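Local atomic coordinates of T9SS C-terminal target domain-containing protein (Bacteroides cellulosilyticus, PDB entry 5JVK), a protein that probably hydrolyses O-glycosidic bonds, as a family 39 glycoside hydrolase of a gut symbiont. Residues A[23-29]-A[59-65]; A[38-44]-A[70-76]; A[93-97]-A[409-413]. All blocks are in the same frame, centred on the assembly; numbering follows the deposited sequence.

In the fold
From the N terminus, strand 23-30 opens interaction 1 and strand 37-44 opens interaction 2 before either is closed. Strand 60-65 then returns to close interaction 1, and strand 69-78 closes interaction 2, so the two contacts cross along the chain. They lie in different sheets that pack face to face, with Leu61 on Leu75 and Val65 on Leu42, and so build a beta-sandwich. Interaction 3 follows in series: it opens where strand 83-94, neighbour of 69-78, runs out, and closes only after the chain has passed through the whole eight-stranded barrel to helix 403-415. It ties the end of the sandwich to the helix beyond the last barrel strand.

Interaction 1 of 3, residues A[23-29]-A[59-65]; sequences GKKNVAK and KELVIDV
Gly23 and Val65 exchange two backbone hydrogen bonds, Gly23 N to Val65 O at 2.8 Å and Val65 N to Gly23 O at 2.9 Å. Lys25 and Ile63 repeat this antiparallel exchange, and Lys25 O also takes a CA-H contact from Val62 CA at 3.4 Å. Beyond them Val27 and Ala28 both lie opposite Leu61, a beta bulge in the strand: Val27 N reaches Leu61 O only weakly, whereas Leu61 N gives a sound bond of 2.8 Å to Ala28 O. Asn26 O, at the bulge, is taken up by the side chain of Asn14. On the face of Lys24 and Asp64 the two side chains run alongside each other, and Lys24 bends at its last torsion (chi4 -51°) to set NZ 2.8 Å from Asp64 OD1, on the syn lone pair; its CD rests 3.7 Å from Val62 CG1. On the other face Lys25 lays CG 3.6 Å from Val65 CG2, and its chain, bent at chi2, carries NZ to hydrogen bonds with Asp21 O and Ser19 OG. One face of the pairing thus carries a salt bridge at the surface, while the other is largely apolar, and the ammonium of the buried Lys25 is met by uncharged oxygens.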
# COMPACT_ATOMS: atom_id res chain seq x y z
N GLY A 23 16.38 18.20 -9.27
CA GLY A 23 17.65 18.16 -10.02
C GLY A 23 17.54 17.71 -11.46
O GLY A 23 16.46 17.77 -12.05
N LYS A 24 18.67 17.27 -12.03
CA LYS A 24 18.74 16.80 -13.42
C LYS A 24 18.11 15.43 -13.56
O LYS A 24 18.56 14.47 -12.92
CB LYS A 24 20.19 16.74 -13.92
CG LYS A 24 20.71 18.04 -14.50
CD LYS A 24 21.96 17.83 -15.35
CE LYS A 24 22.68 19.13 -15.64
NZ LYS A 24 21.80 20.19 -16.20
N LYS A 25 17.10 15.33 -14.43
CA LYS A 25 16.36 14.09 -14.65
C LYS A 25 16.58 13.56 -16.06
O LYS A 25 16.14 14.17 -17.04
CB LYS A 25 14.86 14.34 -14.39
CG LYS A 25 14.54 14.92 -13.01
CD LYS A 25 15.11 14.09 -11.87
CE LYS A 25 14.77 14.69 -10.51
NZ LYS A 25 15.46 13.96 -9.41
N ASN A 26 17.26 12.42 -16.15
CA ASN A 26 17.52 11.73 -17.41
C ASN A 26 16.28 10.92 -17.78
O ASN A 26 16.17 9.73 -17.47
CB ASN A 26 18.77 10.83 -17.27
CG ASN A 26 19.30 10.31 -18.60
OD1 ASN A 26 18.77 10.62 -19.67
ND2 ASN A 26 20.36 9.51 -18.53
N VAL A 27 15.33 11.58 -18.45
CA VAL A 27 14.02 10.99 -18.77
C VAL A 27 14.02 10.03 -19.97
O VAL A 27 13.29 9.04 -19.96
CB VAL A 27 12.92 12.07 -18.96
CG1 VAL A 27 12.84 12.98 -17.74
CG2 VAL A 27 13.12 12.88 -20.24
N ALA A 28 14.82 10.32 -21.00
CA ALA A 28 14.81 9.53 -22.23
C ALA A 28 16.09 9.70 -23.06
O ALA A 28 16.95 10.51 -22.72
CB ALA A 28 13.59 9.90 -23.07
N LYS A 29 16.20 8.93 -24.14
CA LYS A 29 17.32 9.00 -25.08
C LYS A 29 16.82 9.08 -26.52
O LYS A 29 15.84 8.43 -26.89
CB LYS A 29 18.23 7.78 -24.92
CG LYS A 29 19.53 7.83 -25.71
CD LYS A 29 20.45 6.69 -25.34
CE LYS A 29 21.68 6.66 -26.23
NZ LYS A 29 22.66 5.61 -25.81
N LYS A 59 21.84 11.30 -28.38
CA LYS A 59 22.11 11.97 -27.10
C LYS A 59 21.05 11.64 -26.05
O LYS A 59 19.94 11.21 -26.38
CB LYS A 59 22.18 13.49 -27.28
CG LYS A 59 23.11 13.98 -28.38
CD LYS A 59 24.57 13.63 -28.11
CE LYS A 59 25.47 14.22 -29.18
NZ LYS A 59 26.87 13.73 -29.05
N GLU A 60 21.41 11.86 -24.79
CA GLU A 60 20.50 11.67 -23.66
C GLU A 60 19.69 12.95 -23.42
O GLU A 60 20.26 14.05 -23.41
CB GLU A 60 21.29 11.33 -22.39
CG GLU A 60 22.01 9.98 -22.42
CD GLU A 60 21.10 8.79 -22.14
OE1 GLU A 60 19.86 8.94 -22.08
OE2 GLU A 60 21.64 7.67 -21.96
N LEU A 61 18.38 12.81 -23.23
CA LEU A 61 17.51 13.93 -22.87
C LEU A 61 17.49 14.10 -21.35
O LEU A 61 17.00 13.23 -20.63
CB LEU A 61 16.09 13.72 -23.40
CG LEU A 61 15.02 14.75 -23.01
CD1 LEU A 61 15.46 16.17 -23.33
CD2 LEU A 61 13.70 14.43 -23.70
N VAL A 62 18.00 15.24 -20.89
CA VAL A 62 18.07 15.57 -19.46
C VAL A 62 17.38 16.91 -19.23
O VAL A 62 17.62 17.87 -19.97
CB VAL A 62 19.53 15.63 -18.97
CG1 VAL A 62 19.60 16.00 -17.49
CG2 VAL A 62 20.23 14.29 -19.22
N ILE A 63 16.52 16.98 -18.21
CA ILE A 63 15.74 18.18 -17.89
C ILE A 63 15.98 18.60 -16.44
O ILE A 63 15.93 17.77 -15.54
CB ILE A 63 14.22 17.96 -18.12
CG1 ILE A 63 13.97 17.40 -19.53
CG2 ILE A 63 13.44 19.26 -17.91
CD1 ILE A 63 12.52 17.16 -19.88
N ASP A 64 16.24 19.89 -16.24
CA ASP A 64 16.46 20.46 -14.91
C ASP A 64 15.11 20.71 -14.22
O ASP A 64 14.34 21.57 -14.65
CB ASP A 64 17.23 21.79 -15.00
CG ASP A 64 18.63 21.62 -15.56
OD1 ASP A 64 19.42 20.86 -14.98
OD2 ASP A 64 18.95 22.28 -16.58
N VAL A 65 14.85 19.97 -13.15
CA VAL A 65 13.59 20.05 -12.40
C VAL A 65 13.87 20.69 -11.05
O VAL A 65 14.55 20.10 -10.21
CB VAL A 65 12.96 18.66 -12.22
CG1 VAL A 65 11.67 18.73 -11.41
CG2 VAL A 65 12.71 18.01 -13.59

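Interaction 2 of 3, residues A[38-44]-A[70-76]; sequences LTGKLVR and YYTLELT
Thr39 pairs with Thr76, Lys41 with Glu74 and Val43 with Thr72 as antiparallel hydrogen-bonded pairs, in a regular register with the strand directions 150° apart. Their six N-H...O bonds are all short; the straightest, Val43 N to Thr72 O, measures 2.9 Å. Between them CA-H groups turn to the same carbonyls, as Tyr71 CA does to Val43 O at 3.3 Å. One water donates to Thr39 O and Glu74 O and also bonds Thr76 OG1, bridging the strands at the Thr39-Thr76 end. These are inner strands of the five-stranded sheet of the beta-sandwich, and the side chains of Leu42, Leu73 and Leu75 lie on the face that meets the other sheet. Leu42 CD2 sits 3.7 Å from Leu73 CD1, and Leu75 CD2 lies 3.8 Å from Gly40 CA, where a side chain would be tight. Further along this face the Tyr71 ring takes Arg44 CG over one face, 4.2 Å above the plane and toward the rim, while Arg44 CB touches Tyr71 CE1 at 3.6 Å. The Arg44 guanidinium forms salt bridges with Asp47 and Glu67; Tyr71 OH bonds Glu67 O. On the opposite face Val43 CG2 touches Glu74 OE2 at 3.7 Å.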
# COMPACT_ATOMS: atom_id res chain seq x y z
N LEU A 38 15.04 15.58 -30.27
CA LEU A 38 14.05 15.10 -29.31
C LEU A 38 13.79 16.17 -28.25
O LEU A 38 14.64 16.43 -27.40
CB LEU A 38 14.54 13.81 -28.64
CG LEU A 38 13.68 13.16 -27.55
CD1 LEU A 38 12.26 12.90 -28.03
CD2 LEU A 38 14.33 11.88 -27.06
N THR A 39 12.61 16.80 -28.32
CA THR A 39 12.20 17.81 -27.34
C THR A 39 11.32 17.15 -26.27
O THR A 39 10.46 16.33 -26.59
CB THR A 39 11.41 18.96 -28.01
OG1 THR A 39 12.19 19.51 -29.08
CG2 THR A 39 11.09 20.08 -27.01
N GLY A 40 11.55 17.53 -25.01
CA GLY A 40 10.80 17.01 -23.86
C GLY A 40 10.26 18.13 -22.99
O GLY A 40 10.98 19.08 -22.68
N LYS A 41 8.99 18.01 -22.60
CA LYS A 41 8.33 18.95 -21.68
C LYS A 41 7.79 18.18 -20.48
O LYS A 41 7.01 17.25 -20.66
CB LYS A 41 7.17 19.66 -22.38
CG LYS A 41 7.58 20.75 -23.36
CD LYS A 41 6.37 21.37 -24.05
CE LYS A 41 5.63 22.35 -23.16
NZ LYS A 41 4.27 22.66 -23.68
N LEU A 42 8.22 18.57 -19.28
CA LEU A 42 7.67 18.03 -18.03
C LEU A 42 6.70 19.05 -17.45
O LEU A 42 7.13 20.11 -17.00
CB LEU A 42 8.79 17.74 -17.02
CG LEU A 42 9.66 16.52 -17.30
CD1 LEU A 42 10.92 16.56 -16.45
CD2 LEU A 42 8.90 15.22 -17.07
N VAL A 43 5.41 18.71 -17.44
CA VAL A 43 4.34 19.60 -17.00
C VAL A 43 3.70 19.07 -15.71
O VAL A 43 3.16 17.96 -15.68
CB VAL A 43 3.24 19.73 -18.08
CG1 VAL A 43 2.28 20.86 -17.74
CG2 VAL A 43 3.87 19.95 -19.45
N ARG A 44 3.74 19.88 -14.65
CA ARG A 44 3.26 19.48 -13.32
C ARG A 44 1.73 19.48 -13.24
O ARG A 44 1.08 20.32 -13.85
CB ARG A 44 3.83 20.41 -12.25
CG ARG A 44 3.55 19.97 -10.82
CD ARG A 44 4.50 20.59 -9.81
NE ARG A 44 4.29 22.02 -9.63
CZ ARG A 44 4.96 22.78 -8.75
NH1 ARG A 44 5.89 22.26 -7.96
NH2 ARG A 44 4.69 24.08 -8.66
N TYR A 70 4.27 15.52 -9.47
CA TYR A 70 3.82 14.53 -10.43
C TYR A 70 3.71 15.24 -11.77
O TYR A 70 2.93 16.19 -11.90
CB TYR A 70 2.45 13.98 -10.01
CG TYR A 70 1.94 12.86 -10.88
CD1 TYR A 70 2.48 11.58 -10.80
CD2 TYR A 70 0.90 13.07 -11.79
CE1 TYR A 70 2.02 10.55 -11.59
CE2 TYR A 70 0.43 12.04 -12.60
CZ TYR A 70 0.99 10.78 -12.49
OH TYR A 70 0.54 9.76 -13.27
N TYR A 71 4.50 14.80 -12.75
CA TYR A 71 4.60 15.47 -14.05
C TYR A 71 4.06 14.61 -15.18
O TYR A 71 4.15 13.39 -15.13
CB TYR A 71 6.06 15.84 -14.34
CG TYR A 71 6.62 16.90 -13.43
CD1 TYR A 71 6.63 18.24 -13.81
CD2 TYR A 71 7.14 16.57 -12.18
CE1 TYR A 71 7.14 19.22 -12.98
CE2 TYR A 71 7.65 17.54 -11.33
CZ TYR A 71 7.65 18.87 -11.74
OH TYR A 71 8.15 19.84 -10.91
N THR A 72 3.49 15.27 -16.19
CA THR A 72 3.22 14.66 -17.48
C THR A 72 4.42 14.97 -18.38
O THR A 72 4.82 16.13 -18.51
CB THR A 72 1.94 15.22 -18.13
OG1 THR A 72 0.83 15.06 -17.23
CG2 THR A 72 1.62 14.49 -19.43
N LEU A 73 5.00 13.93 -18.97
CA LEU A 73 6.15 14.05 -19.87
C LEU A 73 5.67 13.97 -21.32
O LEU A 73 5.28 12.89 -21.78
CB LEU A 73 7.16 12.93 -19.58
CG LEU A 73 8.38 12.78 -20.49
CD1 LEU A 73 9.21 14.06 -20.57
CD2 LEU A 73 9.24 11.62 -19.99
N GLU A 74 5.70 15.10 -22.02
CA GLU A 74 5.36 15.17 -23.45
C GLU A 74 6.64 15.14 -24.28
O GLU A 74 7.46 16.06 -24.17
CB GLU A 74 4.57 16.46 -23.75
CG GLU A 74 3.20 16.52 -23.09
CD GLU A 74 2.65 17.94 -22.97
OE1 GLU A 74 2.97 18.79 -23.83
OE2 GLU A 74 1.89 18.19 -22.01
N LEU A 75 6.81 14.10 -25.09
CA LEU A 75 8.01 13.93 -25.93
C LEU A 75 7.66 14.07 -27.42
O LEU A 75 6.63 13.56 -27.87
CB LEU A 75 8.65 12.57 -25.67
CG LEU A 75 9.38 12.41 -24.33
CD1 LEU A 75 9.64 10.95 -24.01
CD2 LEU A 75 10.69 13.20 -24.32
N THR A 76 8.53 14.75 -28.16
CA THR A 76 8.34 15.00 -29.59
C THR A 76 9.67 14.87 -30.34
O THR A 76 10.60 15.66 -30.12
CB THR A 76 7.77 16.42 -29.83
OG1 THR A 76 6.51 16.54 -29.15
CG2 THR A 76 7.56 16.69 -31.32
O HOH W 1 7.78 17.75 -26.68

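Interaction 3 of 3, residues A[93-97]-A[409-413]; sequences VVPEI and AVVAS
Ile97 holds CG1 opposite its carbonyl carbon (chi1 -47°) and continues extended through chi2, which carries CD1 onto the turn of helix made by Ala409, Ala412 and Ser413. There CD1 lies 3.7 Å from Ala409 O and 3.8 Å from Ala412 CB, while Ile97 CG1 runs against Ser413 CB. Ser413 is turned the other way about: with chi1 at 76° its OG stands between the backbone N and the carbonyl carbon and folds back along the helix to donate to Val410 O, one turn earlier, at 2.7 Å. The hydroxyl approaches from the side of the carbonyl, at a C=O...donor angle of 125°, and only slightly tilted from its plane. Ala409 O, beside the methyl of Ile97, is meanwhile taken by Ser413 N in the ordinary helical bond. The contact joins the end of strand 83-94 of the N-terminal sandwich, and the linker that leads toward the first barrel strand, to helix 403-415, which follows the eighth. No hydrogen bond crosses between the segments, so the fit rests on van der Waals packing, against small helix residues. Val94 sets CB and CG1 at equal range, 3.7 Å, from Ala409 CB. Pro95 lays its ring against the helix: CG sits 3.5 Å from Ser413 OG, and CD meets Val410 CG2 at 3.8 Å, the two side chains crossing at about a right angle. An alanine in place of Ser413 has no hydroxyl, which would probably leave Val410 O without this extra bond and open a small gap beside Pro95 CG, the CB contact alone remaining. Around the contact, Gln406 of the same helix reaches Val93 O, Arg126 of helix 118-127 bonds Ile97 O, and Tyr495 packs on Val410 from strand 494-498.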
# COMPACT_ATOMS: atom_id res chain seq x y z
N VAL A 93 8.50 13.05 -9.61
CA VAL A 93 9.64 13.61 -8.87
C VAL A 93 9.23 13.70 -7.39
O VAL A 93 8.58 14.66 -6.97
CB VAL A 93 10.06 14.99 -9.43
CG1 VAL A 93 11.27 15.53 -8.67
CG2 VAL A 93 10.35 14.89 -10.92
N VAL A 94 9.63 12.68 -6.63
CA VAL A 94 9.15 12.48 -5.24
C VAL A 94 10.19 12.94 -4.22
O VAL A 94 11.38 13.04 -4.55
CB VAL A 94 8.77 11.00 -4.97
CG1 VAL A 94 7.78 10.51 -6.01
CG2 VAL A 94 9.99 10.09 -4.91
N PRO A 95 9.76 13.22 -2.97
CA PRO A 95 10.74 13.55 -1.93
C PRO A 95 11.58 12.35 -1.53
O PRO A 95 11.08 11.22 -1.54
CB PRO A 95 9.87 14.02 -0.75
CG PRO A 95 8.55 13.36 -0.97
CD PRO A 95 8.38 13.32 -2.46
N GLU A 96 12.84 12.59 -1.20
CA GLU A 96 13.75 11.53 -0.76
C GLU A 96 13.50 11.25 0.72
O GLU A 96 13.47 12.18 1.53
CB GLU A 96 15.20 11.96 -1.00
CG GLU A 96 16.20 10.82 -0.96
CD GLU A 96 17.62 11.29 -1.26
OE1 GLU A 96 17.83 11.97 -2.29
OE2 GLU A 96 18.53 10.96 -0.47
N ILE A 97 13.31 9.98 1.06
CA ILE A 97 13.04 9.56 2.44
C ILE A 97 14.25 8.80 2.99
O ILE A 97 14.78 7.91 2.33
CB ILE A 97 11.78 8.66 2.53
CG1 ILE A 97 10.61 9.26 1.74
CG2 ILE A 97 11.36 8.47 3.99
CD1 ILE A 97 9.42 8.34 1.60
N ALA A 409 4.39 8.35 -1.85
CA ALA A 409 5.74 8.81 -1.53
C ALA A 409 5.71 10.04 -0.63
O ALA A 409 6.47 10.13 0.35
CB ALA A 409 6.51 9.11 -2.80
N VAL A 410 4.82 10.99 -0.94
CA VAL A 410 4.72 12.23 -0.18
C VAL A 410 4.16 11.97 1.23
O VAL A 410 4.74 12.44 2.21
CB VAL A 410 3.88 13.30 -0.93
CG1 VAL A 410 3.66 14.53 -0.06
CG2 VAL A 410 4.57 13.69 -2.23
N VAL A 411 3.07 11.21 1.33
CA VAL A 411 2.47 10.91 2.64
C VAL A 411 3.40 10.07 3.53
O VAL A 411 3.41 10.25 4.75
CB VAL A 411 1.06 10.26 2.52
CG1 VAL A 411 1.13 8.80 2.10
CG2 VAL A 411 0.29 10.41 3.82
N ALA A 412 4.19 9.19 2.92
CA ALA A 412 5.23 8.44 3.62
C ALA A 412 6.32 9.36 4.18
O ALA A 412 6.74 9.18 5.33
CB ALA A 412 5.86 7.40 2.70
N SER A 413 6.76 10.32 3.38
CA SER A 413 7.83 11.26 3.77
C SER A 413 7.44 12.18 4.94
O SER A 413 8.31 12.62 5.69
CB SER A 413 8.27 12.12 2.58
OG SER A 413 7.32 13.13 2.29